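Long-range contact in arginase, mitochondrial (Medicago truncatula, PDB 6VSS), which hydrolyses L-arginine to urea and L-ornithine with two manganese ions, and also converts agmatine to putrescine: residues Asp184-Leu189 with Ile221-Asn226. Numbering follows the deposited sequence.
Sequences DAHPDL and IRSITN. With MN (manganese (II) ion), chain I; MN (manganese (II) ion), chain J.
Arg-222 N donates to Ala-185 O at 3.0 Å, and an N-H...O angle of 174° makes this backbone bond nearly straight. Ala-185 CB sits 3.5 Å off the plane of the Arg-222 guanidinium, over one face and displaced toward its rim; with CG held between the backbone N and carbonyl carbon (chi1 49°), the chain then runs extended to NE. Farther along both segments, Pro-187 CG meets Ile-224 CG1 at 3.7 Å, the two side chains crossing at about a right angle, and Ile-221 CG2 at 3.9 Å. Ser-223 CB approaches His-186 CD2 obliquely at 3.7 Å. Both segments follow neighbouring parallel strands, 178-183 and 213-221, of the arginase-family sheet, at whose C-terminal ends the dimanganese site sits. Asp-184 bridges the two ions, OD1 to one and OD2, also hydrogen-bonded by His-182 NE2, to the other; His-186, whose outside polar partner is Glu-285, binds the former through ND1 and Asp-188 OD2 the latter, while Asp-269 ligates both. An Asx turn, His-186 N to Asp-184 OD1 at 3.1 Å, ties the first two ligands together. Farther out, Arg-222 NE donates a hydrogen bond to Glu-285 O, and NH1 to Ser-272 O and Gly-220 O; an alanine here would probably deprive these carbonyls of the guanidinium N-H groups and uncover the methyl of Ala-185. Ser-223, which binds L-ornithine, packs on Asn-98 of a neighbouring subunit.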
ATOM      1  N   ASP B 184     -17.358  -2.411  21.331  1.00 25.84           N
ATOM      2  CA  ASP B 184     -17.852  -2.132  19.969  1.00 26.22           C
ATOM      3  C   ASP B 184     -17.857  -0.622  19.703  1.00 25.66           C
ATOM      4  O   ASP B 184     -18.081   0.111  20.632  1.00 26.21           O
ATOM      5  CB  ASP B 184     -19.233  -2.754  19.858  1.00 25.99           C
ATOM      6  CG  ASP B 184     -19.574  -3.209  18.459  1.00 26.43           C
ATOM      7  OD1 ASP B 184     -19.116  -2.594  17.462  1.00 27.77           O
ATOM      8  OD2 ASP B 184     -20.188  -4.253  18.403  1.00 29.49           O
ATOM      9  N   ALA B 185     -17.682  -0.174  18.465  1.00 25.25           N
ATOM     10  CA  ALA B 185     -18.086   1.188  18.036  1.00 25.43           C
ATOM     11  C   ALA B 185     -19.620   1.311  18.002  1.00 26.61           C
ATOM     12  O   ALA B 185     -20.134   2.473  18.133  1.00 25.82           O
ATOM     13  CB  ALA B 185     -17.479   1.532  16.705  1.00 24.86           C
ATOM     14  N   HIS B 186     -20.338   0.192  17.873  1.00 26.86           N
ATOM     15  CA  HIS B 186     -21.756   0.146  17.437  1.00 28.14           C
ATOM     16  C   HIS B 186     -22.530  -0.649  18.460  1.00 28.08           C
ATOM     17  O   HIS B 186     -22.063  -1.673  18.916  1.00 26.25           O
ATOM     18  CB  HIS B 186     -21.938  -0.552  16.076  1.00 29.64           C
ATOM     19  CG  HIS B 186     -21.000  -0.075  15.024  1.00 29.37           C
ATOM     20  ND1 HIS B 186     -19.811  -0.761  14.682  1.00 30.52           N
ATOM     21  CD2 HIS B 186     -21.060   1.046  14.259  1.00 30.26           C
ATOM     22  CE1 HIS B 186     -19.189  -0.006  13.761  1.00 29.59           C
ATOM     23  NE2 HIS B 186     -19.938   1.088  13.464  1.00 29.38           N
ATOM     24  N   PRO B 187     -23.682  -0.167  18.955  1.00 29.62           N
ATOM     25  CA  PRO B 187     -24.393  -0.938  19.976  1.00 29.90           C
ATOM     26  C   PRO B 187     -24.842  -2.329  19.496  1.00 30.74           C
ATOM     27  O   PRO B 187     -25.147  -3.162  20.335  1.00 31.66           O
ATOM     28  CB  PRO B 187     -25.584  -0.041  20.359  1.00 30.56           C
ATOM     29  CG  PRO B 187     -25.160   1.377  19.948  1.00 31.22           C
ATOM     30  CD  PRO B 187     -24.251   1.180  18.739  1.00 30.79           C
ATOM     31  N   ASP B 188     -25.029  -2.520  18.195  1.00 30.94           N
ATOM     32  CA  ASP B 188     -25.612  -3.756  17.623  1.00 31.88           C
ATOM     33  C   ASP B 188     -26.937  -4.113  18.308  1.00 33.37           C
ATOM     34  O   ASP B 188     -27.201  -5.301  18.450  1.00 31.66           O
ATOM     35  CB  ASP B 188     -24.640  -4.917  17.733  1.00 33.21           C
ATOM     36  CG  ASP B 188     -23.410  -4.788  16.848  1.00 34.62           C
ATOM     37  OD1 ASP B 188     -23.403  -3.855  16.006  1.00 32.41           O
ATOM     38  OD2 ASP B 188     -22.518  -5.660  16.980  1.00 37.52           O
ATOM     39  N   LEU B 189     -27.819  -3.124  18.509  1.00 36.04           N
ATOM     40  CA  LEU B 189     -29.122  -3.315  19.205  1.00 37.00           C
ATOM     41  C   LEU B 189     -30.328  -2.971  18.317  1.00 37.88           C
ATOM     42  O   LEU B 189     -31.420  -2.928  18.860  1.00 37.06           O
ATOM     43  CB  LEU B 189     -29.098  -2.446  20.459  1.00 36.64           C
ATOM     44  CG  LEU B 189     -28.430  -3.117  21.653  1.00 37.25           C
ATOM     45  CD1 LEU B 189     -28.074  -2.093  22.728  1.00 38.35           C
ATOM     46  CD2 LEU B 189     -29.339  -4.200  22.234  1.00 36.74           C
ATOM     47  N   ILE B 221     -18.542   2.877  22.420  1.00 26.33           N
ATOM     48  CA  ILE B 221     -19.696   3.244  21.567  1.00 27.09           C
ATOM     49  C   ILE B 221     -19.560   4.699  21.107  1.00 26.20           C
ATOM     50  O   ILE B 221     -19.357   5.550  21.968  1.00 25.42           O
ATOM     51  CB  ILE B 221     -21.011   2.997  22.331  1.00 27.43           C
ATOM     52  CG1 ILE B 221     -21.118   1.552  22.789  1.00 26.44           C
ATOM     53  CG2 ILE B 221     -22.183   3.428  21.471  1.00 28.55           C
ATOM     54  CD1 ILE B 221     -21.329   0.586  21.689  1.00 26.93           C
ATOM     55  N   ARG B 222     -19.628   4.931  19.798  1.00 26.04           N
ATOM     56  CA  ARG B 222     -19.505   6.266  19.195  1.00 27.58           C
ATOM     57  C   ARG B 222     -20.356   6.373  17.929  1.00 29.13           C
ATOM     58  O   ARG B 222     -20.191   7.323  17.244  1.00 29.19           O
ATOM     59  CB  ARG B 222     -18.037   6.589  18.916  1.00 27.12           C
ATOM     60  CG  ARG B 222     -17.289   5.504  18.192  1.00 26.76           C
ATOM     61  CD  ARG B 222     -15.842   5.715  18.353  1.00 26.89           C
ATOM     62  NE  ARG B 222     -15.088   4.861  17.432  1.00 27.36           N
ATOM     63  CZ  ARG B 222     -14.647   3.635  17.657  1.00 27.28           C
ATOM     64  NH1 ARG B 222     -14.927   2.992  18.781  1.00 27.95           N
ATOM     65  NH2 ARG B 222     -13.909   3.049  16.731  1.00 26.53           N
ATOM     66  N   SER B 223     -21.304   5.470  17.710  1.00 31.12           N
ATOM     67  CA  SER B 223     -22.100   5.362  16.459  1.00 33.11           C
ATOM     68  C   SER B 223     -23.469   4.762  16.804  1.00 34.74           C
ATOM     69  O   SER B 223     -23.582   3.535  16.873  1.00 34.35           O
ATOM     70  CB  SER B 223     -21.425   4.543  15.416  1.00 32.55           C
ATOM     71  OG  SER B 223     -22.195   4.614  14.243  1.00 34.48           O
ATOM     72  N   ILE B 224     -24.456   5.608  17.037  1.00 35.60           N
ATOM     73  CA  ILE B 224     -25.728   5.152  17.632  1.00 38.32           C
ATOM     74  C   ILE B 224     -26.827   6.094  17.139  1.00 39.02           C
ATOM     75  O   ILE B 224     -26.650   7.316  17.155  1.00 42.11           O
ATOM     76  CB  ILE B 224     -25.556   5.058  19.151  1.00 39.35           C
ATOM     77  CG1 ILE B 224     -26.853   4.639  19.847  1.00 41.11           C
ATOM     78  CG2 ILE B 224     -24.946   6.337  19.684  1.00 40.21           C
ATOM     79  CD1 ILE B 224     -26.722   4.447  21.344  1.00 42.06           C
ATOM     80  N   THR B 225     -27.865   5.499  16.588  1.00 39.06           N
ATOM     81  CA  THR B 225     -29.056   6.207  16.068  1.00 39.99           C
ATOM     82  C   THR B 225     -29.959   6.459  17.263  1.00 39.64           C
ATOM     83  O   THR B 225     -29.795   5.763  18.264  1.00 37.55           O
ATOM     84  CB  THR B 225     -29.703   5.343  14.987  1.00 39.41           C
ATOM     85  OG1 THR B 225     -29.977   4.120  15.670  1.00 42.51           O
ATOM     86  CG2 THR B 225     -28.791   5.129  13.794  1.00 39.80           C
ATOM     87  N   ASN B 226     -30.887   7.397  17.141  1.00 40.10           N
ATOM     88  CA  ASN B 226     -31.792   7.760  18.252  1.00 41.21           C
ATOM     89  C   ASN B 226     -32.772   6.603  18.476  1.00 40.97           C
ATOM     90  O   ASN B 226     -33.185   6.436  19.601  1.00 45.25           O
ATOM     91  CB  ASN B 226     -32.398   9.152  18.050  1.00 41.48           C
ATOM     92  CG  ASN B 226     -31.331  10.232  17.936  1.00 41.97           C
ATOM     93  OD1 ASN B 226     -30.396  10.264  18.721  1.00 42.62           O
ATOM     94  ND2 ASN B 226     -31.423  11.093  16.935  1.00 39.96           N
TER
HETATM   95 MN    MN I 401     -18.848  -2.796  15.252  1.00 29.23          MN
HETATM   96 MN    MN J 402     -20.461  -5.166  16.492  1.00 34.73          MN
HETATM   97  O   HOH W   1     -20.876  -3.556  15.270  1.00 29.70           O